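Long-range contacts in ornithine aminotransferase (Plasmodium falciparum, PDB 3LG0), which catalyses the pyridoxal-phosphate-dependent transfer of an amino group from ornithine to 2-oxoglutarate, giving L-glutamate semialdehyde and glutamate: residues A[50-61]-A[384-392]; A[263-271]-A[296-307]. All coordinates share one frame; numbering follows the deposited sequence.

In the fold
Contact 1 closes a loop of 322 residues between the exits of strands 47-50 and 382-385, which belong to one mixed sheet of this class-III aminotransferase. Nested inside that loop, contact 2 lays the segment joining strands 257-260 and 272-276 of the other mixed sheet on helix 297-312. The two centres lie about 17 Å apart, yet the contacts touch: Gln60 NE2 probably donates to Ala263 O and to Ala306 O, each at 3.0 Å. Lys262, by similarity the lysine that carries the cofactor, stands beside both, near Tyr55 and Ala263, and both contacts reach the second subunit of the homodimer.

Contact 1: residues A[50-61]-A[384-392]; sequences DFLSAYSSVNQG and RLTPPLCIT
In this class-III aminotransferase fold, the turns that leave strands 47-50 and 382-385 of one mixed sheet come together around Phe51, Thr386 and Pro388. Thr386 N gives a nearly straight bond to Phe51 O (2.7 Å, 164°), coming from above the carbonyl plane. At the start of 50-61, Asp50 OD1 accepts from Leu52 N in an Asx turn, which a second bond from Ser53 N extends to an Asx motif. Ser53 OG lies beside its own backbone N (chi1 -57°) and donates to Thr386 O at 2.7 Å. The Phe51 ring takes Pro387 CB over one face, a CH-pi contact 3.9 Å from the centroid, while Leu385 CD2 touches CD2 of the ring at 3.5 Å; helix 393-412 adds Leu396 and Cys399. The Leu52 and Arg384 side chains cross at about a right angle, Leu52 CD1 against Arg384 CG. Farther along, the Pro388 ring packs on both Ser53 and the turn from Val58 to Gly61, its CD on Ser53 OG and its CB 3.3 Å from Val58 O. Arg241 joins the segments from outside, bonding Asn59 OD1 and Pro387 O. Asn59 and Leu389 side chains run alongside each other, and Leu389 N donates to Asn59 O at 2.9 Å.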
loop_
_atom_site.group_PDB
_atom_site.type_symbol
_atom_site.label_atom_id
_atom_site.label_comp_id
_atom_site.label_asym_id
_atom_site.label_seq_id
_atom_site.Cartn_x
_atom_site.Cartn_y
_atom_site.Cartn_z
ATOM N N ASP A 50 -1.588 -7.118 24.031
ATOM C CA ASP A 50 -1.259 -7.312 22.620
ATOM C C ASP A 50 0.215 -7.636 22.487
ATOM O O ASP A 50 1.049 -6.754 22.642
ATOM C CB ASP A 50 -1.561 -6.056 21.813
ATOM C CG ASP A 50 -1.330 -6.251 20.317
ATOM O OD1 ASP A 50 -0.656 -7.232 19.931
ATOM O OD2 ASP A 50 -1.837 -5.425 19.529
ATOM N N PHE A 51 0.527 -8.893 22.186
ATOM C CA PHE A 51 1.922 -9.315 22.076
ATOM C C PHE A 51 2.401 -9.506 20.640
ATOM O O PHE A 51 3.466 -10.094 20.396
ATOM C CB PHE A 51 2.227 -10.530 22.982
ATOM C CG PHE A 51 2.961 -10.142 24.230
ATOM C CD1 PHE A 51 2.391 -9.246 25.125
ATOM C CD2 PHE A 51 4.239 -10.602 24.473
ATOM C CE1 PHE A 51 3.073 -8.849 26.265
ATOM C CE2 PHE A 51 4.928 -10.213 25.624
ATOM C CZ PHE A 51 4.347 -9.332 26.510
ATOM N N LEU A 52 1.608 -8.981 19.705
ATOM C CA LEU A 52 1.980 -8.924 18.304
ATOM C C LEU A 52 2.314 -7.495 17.881
ATOM O O LEU A 52 3.214 -7.274 17.081
ATOM C CB LEU A 52 0.846 -9.459 17.447
ATOM C CG LEU A 52 1.261 -9.957 16.078
ATOM C CD1 LEU A 52 2.306 -11.023 16.271
ATOM C CD2 LEU A 52 0.063 -10.502 15.331
ATOM N N SER A 53 1.584 -6.529 18.428
ATOM C CA SER A 53 1.729 -5.115 18.059
ATOM C C SER A 53 1.538 -4.882 16.560
ATOM O O SER A 53 2.156 -3.980 15.983
ATOM C CB SER A 53 3.085 -4.547 18.499
ATOM O OG SER A 53 3.291 -4.688 19.888
ATOM N N ALA A 54 0.663 -5.669 15.942
ATOM C CA ALA A 54 0.453 -5.602 14.500
ATOM C C ALA A 54 1.819 -5.580 13.795
ATOM O O ALA A 54 2.079 -4.757 12.924
ATOM C CB ALA A 54 -0.400 -4.365 14.119
ATOM N N TYR A 55 2.689 -6.489 14.219
ATOM C CA TYR A 55 4.025 -6.634 13.665
ATOM C C TYR A 55 4.823 -5.343 13.726
ATOM O O TYR A 55 5.427 -4.934 12.744
ATOM C CB TYR A 55 3.961 -7.184 12.234
ATOM C CG TYR A 55 3.252 -8.514 12.167
ATOM C CD1 TYR A 55 3.907 -9.694 12.512
ATOM C CD2 TYR A 55 1.920 -8.592 11.770
ATOM C CE1 TYR A 55 3.248 -10.927 12.454
ATOM C CE2 TYR A 55 1.257 -9.807 11.702
ATOM C CZ TYR A 55 1.918 -10.972 12.048
ATOM O OH TYR A 55 1.239 -12.172 11.983
ATOM N N SER A 56 4.819 -4.720 14.901
ATOM C CA SER A 56 5.586 -3.510 15.176
ATOM C C SER A 56 4.993 -2.207 14.643
ATOM O O SER A 56 5.589 -1.155 14.817
ATOM C CB SER A 56 7.054 -3.649 14.738
ATOM O OG SER A 56 7.733 -4.601 15.539
ATOM N N SER A 57 3.824 -2.253 14.021
ATOM C CA SER A 57 3.171 -1.006 13.644
ATOM C C SER A 57 2.810 -0.165 14.857
ATOM O O SER A 57 2.846 1.058 14.773
ATOM C CB SER A 57 1.910 -1.251 12.823
ATOM O OG SER A 57 2.224 -1.929 11.630
ATOM N N VAL A 58 2.431 -0.799 15.972
ATOM C CA VAL A 58 2.102 -0.029 17.181
ATOM C C VAL A 58 3.166 -0.108 18.274
ATOM O O VAL A 58 2.860 -0.362 19.438
ATOM C CB VAL A 58 0.667 -0.306 17.746
ATOM C CG1 VAL A 58 -0.376 0.200 16.778
ATOM C CG2 VAL A 58 0.440 -1.773 18.053
ATOM N N ASN A 59 4.417 0.114 17.885
ATOM C CA ASN A 59 5.500 0.276 18.857
ATOM C C ASN A 59 5.172 1.375 19.871
ATOM O O ASN A 59 5.500 1.258 21.038
ATOM C CB ASN A 59 6.806 0.622 18.151
ATOM C CG ASN A 59 7.449 -0.575 17.503
ATOM O OD1 ASN A 59 6.906 -1.683 17.546
ATOM N ND2 ASN A 59 8.630 -0.366 16.895
ATOM N N GLN A 60 4.528 2.442 19.406
ATOM C CA GLN A 60 4.148 3.552 20.273
ATOM C C GLN A 60 2.908 3.233 21.117
ATOM O O GLN A 60 2.480 4.050 21.927
ATOM C CB GLN A 60 3.888 4.818 19.450
ATOM C CG GLN A 60 5.075 5.332 18.609
ATOM C CD GLN A 60 5.153 4.687 17.221
ATOM O OE1 GLN A 60 4.581 3.629 16.974
ATOM N NE2 GLN A 60 5.871 5.322 16.324
ATOM N N GLY A 61 2.335 2.048 20.923
ATOM C CA GLY A 61 1.109 1.661 21.613
ATOM C C GLY A 61 -0.117 1.968 20.771
ATOM O O GLY A 61 -0.088 2.838 19.903
ATOM N N ARG A 384 5.498 -15.449 18.481
ATOM C CA ARG A 384 6.028 -14.091 18.514
ATOM C C ARG A 384 5.711 -13.417 19.860
ATOM O O ARG A 384 4.595 -13.502 20.377
ATOM C CB ARG A 384 5.415 -13.309 17.343
ATOM C CG ARG A 384 5.912 -11.890 17.140
ATOM C CD ARG A 384 7.393 -11.848 16.818
ATOM N NE ARG A 384 7.746 -12.501 15.553
ATOM C CZ ARG A 384 7.854 -11.866 14.390
ATOM N NH1 ARG A 384 7.594 -10.576 14.320
ATOM N NH2 ARG A 384 8.202 -12.522 13.297
ATOM N N LEU A 385 6.690 -12.760 20.453
ATOM C CA LEU A 385 6.440 -12.030 21.681
ATOM C C LEU A 385 6.949 -10.610 21.483
ATOM O O LEU A 385 8.126 -10.334 21.718
ATOM C CB LEU A 385 7.135 -12.703 22.871
ATOM C CG LEU A 385 6.571 -14.055 23.305
ATOM C CD1 LEU A 385 7.469 -14.735 24.308
ATOM C CD2 LEU A 385 5.169 -13.902 23.861
ATOM N N THR A 386 6.071 -9.724 21.020
ATOM C CA THR A 386 6.460 -8.352 20.705
ATOM C C THR A 386 5.376 -7.368 21.093
ATOM O O THR A 386 4.521 -7.036 20.269
ATOM C CB THR A 386 6.784 -8.155 19.199
ATOM O OG1 THR A 386 5.685 -8.617 18.413
ATOM C CG2 THR A 386 8.037 -8.926 18.794
ATOM N N PRO A 387 5.416 -6.890 22.348
ATOM C CA PRO A 387 4.467 -5.922 22.916
ATOM C C PRO A 387 4.807 -4.505 22.515
ATOM O O PRO A 387 5.945 -4.211 22.170
ATOM C CB PRO A 387 4.702 -6.051 24.419
ATOM C CG PRO A 387 6.161 -6.414 24.520
ATOM C CD PRO A 387 6.425 -7.320 23.331
ATOM N N PRO A 388 3.823 -3.612 22.562
ATOM C CA PRO A 388 4.184 -2.221 22.310
ATOM C C PRO A 388 5.265 -1.796 23.307
ATOM O O PRO A 388 5.321 -2.326 24.429
ATOM C CB PRO A 388 2.875 -1.468 22.577
ATOM C CG PRO A 388 1.806 -2.490 22.413
ATOM C CD PRO A 388 2.399 -3.776 22.892
ATOM N N LEU A 389 6.096 -0.842 22.903
ATOM C CA LEU A 389 7.280 -0.489 23.667
ATOM C C LEU A 389 6.999 0.415 24.873
ATOM O O LEU A 389 7.889 0.680 25.672
ATOM C CB LEU A 389 8.349 0.129 22.755
ATOM C CG LEU A 389 8.628 -0.597 21.425
ATOM C CD1 LEU A 389 9.694 0.125 20.625
ATOM C CD2 LEU A 389 9.033 -2.030 21.663
ATOM N N CYS A 390 5.769 0.886 25.021
ATOM C CA CYS A 390 5.422 1.667 26.200
ATOM C C CYS A 390 5.041 0.786 27.407
ATOM O O CYS A 390 4.529 1.284 28.419
ATOM C CB CYS A 390 4.291 2.632 25.871
ATOM S SG CYS A 390 2.857 1.795 25.180
ATOM N N ILE A 391 5.305 -0.514 27.305
ATOM C CA ILE A 391 4.981 -1.456 28.371
ATOM C C ILE A 391 5.865 -1.236 29.601
ATOM O O ILE A 391 7.053 -0.937 29.473
ATOM C CB ILE A 391 5.116 -2.912 27.878
ATOM C CG1 ILE A 391 4.429 -3.883 28.844
ATOM C CG2 ILE A 391 6.584 -3.279 27.621
ATOM C CD1 ILE A 391 4.144 -5.260 28.237
ATOM N N THR A 392 5.287 -1.364 30.793
ATOM C CA THR A 392 6.047 -1.185 32.037
ATOM C C THR A 392 6.592 -2.506 32.567
ATOM O O THR A 392 6.080 -3.580 32.232
ATOM C CB THR A 392 5.191 -0.570 33.145
ATOM O OG1 THR A 392 4.188 -1.509 33.550
ATOM C CG2 THR A 392 4.529 0.732 32.672
#

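Contact 2: residues A[263-271]-A[296-307]; sequences ALSGGHYPI and NPLAAAICVEAL
Ser265 OG is gripped by a 2.7 Å bond to Tyr269 O, in the carbonyl plane and on a lone pair, by a weak bond from Gly267 N and by another weak one with Tyr293 OH of the second subunit. It ties the type I' beta turn from Ser265 to His268 to the residue that follows; this turn comes just after Lys262, by similarity the lysine that carries pyridoxal phosphate, and rests on helix 297-312. With OG between the backbone N and the carbonyl carbon (chi1 76°), Ser265 turns its hydroxyl back across the turn, while its CB meets Ile302 CG2. His268 N closes the turn on Ser265 O, and ND1 adds a side-chain bond to Gly266 O at 2.9 Å from above the carbonyl plane. Tyr269 lies along the first turn of the helix. Its CE2 meets Ala299 CB at 3.7 Å, Leu298 CD2 reaches CE1, and the Ile302 side chain crosses Tyr269 at about a right angle, its CD1 against Tyr269 CB. Beyond the ring, Asn296 caps the helix, OD1 accepting from Ala299 N at 2.8 Å, and its ND2 bonds Tyr293 O. Tyr269 also meets Tyr269 of the second subunit, ring planes at about 50°, placing the contact at the dimer interface. Ile271 CD1 sits 3.4 Å from Ala299 O. Leu264 CD2 packs on Cys303 SG at 3.6 Å, and Leu264 O receives a CA-H...O contact from Cys303 CA at 3.2 Å.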
loop_
_atom_site.group_PDB
_atom_site.type_symbol
_atom_site.label_atom_id
_atom_site.label_comp_id
_atom_site.label_asym_id
_atom_site.label_seq_id
_atom_site.Cartn_x
_atom_site.Cartn_y
_atom_site.Cartn_z
ATOM N N ALA A 263 6.176 0.846 12.251
ATOM C CA ALA A 263 6.081 1.870 13.292
ATOM C C ALA A 263 6.229 3.315 12.784
ATOM O O ALA A 263 5.892 4.258 13.500
ATOM C CB ALA A 263 7.051 1.580 14.442
ATOM N N LEU A 264 6.687 3.489 11.544
ATOM C CA LEU A 264 6.758 4.835 10.942
ATOM C C LEU A 264 5.483 5.634 11.140
ATOM O O LEU A 264 5.505 6.861 11.086
ATOM C CB LEU A 264 7.028 4.767 9.447
ATOM C CG LEU A 264 8.470 4.742 8.940
ATOM C CD1 LEU A 264 8.468 4.686 7.429
ATOM C CD2 LEU A 264 9.253 5.961 9.435
ATOM N N SER A 265 4.367 4.939 11.352
ATOM C CA SER A 265 3.075 5.599 11.420
ATOM C C SER A 265 2.365 5.365 12.745
ATOM O O SER A 265 1.234 5.803 12.932
ATOM C CB SER A 265 2.170 5.071 10.311
ATOM O OG SER A 265 1.678 3.786 10.645
ATOM N N GLY A 266 3.009 4.653 13.654
ATOM C CA GLY A 266 2.306 4.215 14.845
ATOM C C GLY A 266 0.980 3.556 14.517
ATOM O O GLY A 266 0.008 3.688 15.273
ATOM N N GLY A 267 0.926 2.867 13.375
ATOM C CA GLY A 267 -0.243 2.085 13.003
ATOM C C GLY A 267 -1.409 2.879 12.461
ATOM O O GLY A 267 -2.427 2.299 12.133
ATOM N N HIS A 268 -1.272 4.195 12.329
ATOM C CA HIS A 268 -2.389 5.022 11.872
ATOM C C HIS A 268 -2.498 5.140 10.346
ATOM O O HIS A 268 -3.454 5.726 9.841
ATOM C CB HIS A 268 -2.299 6.427 12.465
ATOM C CG HIS A 268 -2.638 6.498 13.919
ATOM N ND1 HIS A 268 -1.846 5.926 14.894
ATOM C CD2 HIS A 268 -3.677 7.077 14.570
ATOM C CE1 HIS A 268 -2.384 6.149 16.082
ATOM N NE2 HIS A 268 -3.495 6.845 15.912
ATOM N N TYR A 269 -1.524 4.612 9.612
ATOM C CA TYR A 269 -1.479 4.787 8.159
ATOM C C TYR A 269 -0.395 3.883 7.574
ATOM O O TYR A 269 0.620 3.657 8.217
ATOM C CB TYR A 269 -1.144 6.248 7.843
ATOM C CG TYR A 269 -1.610 6.725 6.489
ATOM C CD1 TYR A 269 -2.831 7.382 6.350
ATOM C CD2 TYR A 269 -0.844 6.508 5.352
ATOM C CE1 TYR A 269 -3.267 7.817 5.124
ATOM C CE2 TYR A 269 -1.273 6.946 4.114
ATOM C CZ TYR A 269 -2.491 7.594 4.007
ATOM O OH TYR A 269 -2.927 8.030 2.786
ATOM N N PRO A 270 -0.598 3.352 6.356
ATOM C CA PRO A 270 0.489 2.559 5.745
ATOM C C PRO A 270 1.646 3.443 5.229
ATOM O O PRO A 270 1.512 4.244 4.278
ATOM C CB PRO A 270 -0.207 1.840 4.576
ATOM C CG PRO A 270 -1.675 2.007 4.814
ATOM C CD PRO A 270 -1.813 3.324 5.535
ATOM N N ILE A 271 2.795 3.324 5.876
ATOM C CA ILE A 271 3.952 4.119 5.467
ATOM C C ILE A 271 5.230 3.281 5.481
ATOM O O ILE A 271 5.461 2.500 6.390
ATOM C CB ILE A 271 4.182 5.331 6.402
ATOM C CG1 ILE A 271 2.872 6.076 6.704
ATOM C CG2 ILE A 271 5.224 6.281 5.813
ATOM C CD1 ILE A 271 3.067 7.221 7.676
ATOM N N ASN A 296 2.095 10.998 0.200
ATOM C CA ASN A 296 0.976 11.914 0.382
ATOM C C ASN A 296 1.153 12.751 1.671
ATOM O O ASN A 296 1.798 12.323 2.626
ATOM C CB ASN A 296 -0.359 11.156 0.373
ATOM C CG ASN A 296 -0.589 10.369 1.650
ATOM O OD1 ASN A 296 -0.896 10.939 2.716
ATOM N ND2 ASN A 296 -0.438 9.056 1.557
ATOM N N PRO A 297 0.581 13.954 1.692
ATOM C CA PRO A 297 0.705 14.904 2.808
ATOM C C PRO A 297 0.252 14.341 4.159
ATOM O O PRO A 297 0.854 14.673 5.166
ATOM C CB PRO A 297 -0.201 16.062 2.407
ATOM C CG PRO A 297 -0.586 15.839 1.004
ATOM C CD PRO A 297 -0.265 14.459 0.600
ATOM N N LEU A 298 -0.800 13.530 4.180
ATOM C CA LEU A 298 -1.295 12.976 5.429
ATOM C C LEU A 298 -0.296 11.993 6.050
ATOM O O LEU A 298 0.022 12.082 7.243
ATOM C CB LEU A 298 -2.660 12.336 5.224
ATOM C CG LEU A 298 -3.370 11.787 6.462
ATOM C CD1 LEU A 298 -3.462 12.831 7.581
ATOM C CD2 LEU A 298 -4.754 11.311 6.053
ATOM N N ALA A 299 0.219 11.078 5.238
ATOM C CA ALA A 299 1.259 10.167 5.702
ATOM C C ALA A 299 2.494 10.929 6.201
ATOM O O ALA A 299 3.112 10.562 7.202
ATOM C CB ALA A 299 1.648 9.193 4.595
ATOM N N ALA A 300 2.870 11.976 5.484
ATOM C CA ALA A 300 4.072 12.729 5.819
ATOM C C ALA A 300 3.963 13.334 7.220
ATOM O O ALA A 300 4.901 13.255 8.007
ATOM C CB ALA A 300 4.318 13.818 4.764
ATOM N N ALA A 301 2.807 13.915 7.537
ATOM C CA ALA A 301 2.584 14.511 8.859
ATOM C C ALA A 301 2.525 13.466 9.958
ATOM O O ALA A 301 3.081 13.674 11.040
ATOM C CB ALA A 301 1.309 15.361 8.871
ATOM N N ILE A 302 1.842 12.351 9.685
ATOM C CA ILE A 302 1.713 11.257 10.650
ATOM C C ILE A 302 3.081 10.676 10.973
ATOM O O ILE A 302 3.403 10.422 12.132
ATOM C CB ILE A 302 0.801 10.128 10.126
ATOM C CG1 ILE A 302 -0.648 10.591 10.116
ATOM C CG2 ILE A 302 0.961 8.860 10.970
ATOM C CD1 ILE A 302 -1.537 9.779 9.223
ATOM N N CYS A 303 3.886 10.477 9.933
ATOM C CA CYS A 303 5.210 9.895 10.101
ATOM C C CYS A 303 6.122 10.717 11.033
ATOM O O CYS A 303 6.728 10.169 11.946
ATOM C CB CYS A 303 5.901 9.664 8.746
ATOM S SG CYS A 303 7.583 9.091 8.975
ATOM N N VAL A 304 6.231 12.023 10.799
ATOM C CA VAL A 304 7.035 12.867 11.678
ATOM C C VAL A 304 6.567 12.771 13.134
ATOM O O VAL A 304 7.369 12.589 14.037
ATOM C CB VAL A 304 7.033 14.347 11.229
ATOM C CG1 VAL A 304 7.806 15.215 12.244
ATOM C CG2 VAL A 304 7.650 14.481 9.836
ATOM N N GLU A 305 5.265 12.877 13.359
ATOM C CA GLU A 305 4.756 12.831 14.717
ATOM C C GLU A 305 4.977 11.470 15.374
ATOM O O GLU A 305 5.280 11.394 16.562
ATOM C CB GLU A 305 3.279 13.220 14.787
ATOM C CG GLU A 305 2.746 13.242 16.213
ATOM C CD GLU A 305 3.483 14.254 17.089
ATOM O OE1 GLU A 305 3.956 15.268 16.541
ATOM O OE2 GLU A 305 3.595 14.039 18.316
ATOM N N ALA A 306 4.836 10.399 14.605
ATOM C CA ALA A 306 5.020 9.061 15.149
ATOM C C ALA A 306 6.443 8.851 15.653
ATOM O O ALA A 306 6.653 8.189 16.663
ATOM C CB ALA A 306 4.641 8.000 14.103
ATOM N N LEU A 307 7.425 9.403 14.946
ATOM C CA LEU A 307 8.815 9.244 15.354
ATOM C C LEU A 307 9.130 10.192 16.520
ATOM O O LEU A 307 9.894 9.851 17.425
ATOM C CB LEU A 307 9.778 9.457 14.171
ATOM C CG LEU A 307 9.822 8.366 13.086
ATOM C CD1 LEU A 307 11.157 8.352 12.370
ATOM C CD2 LEU A 307 9.573 7.007 13.701
#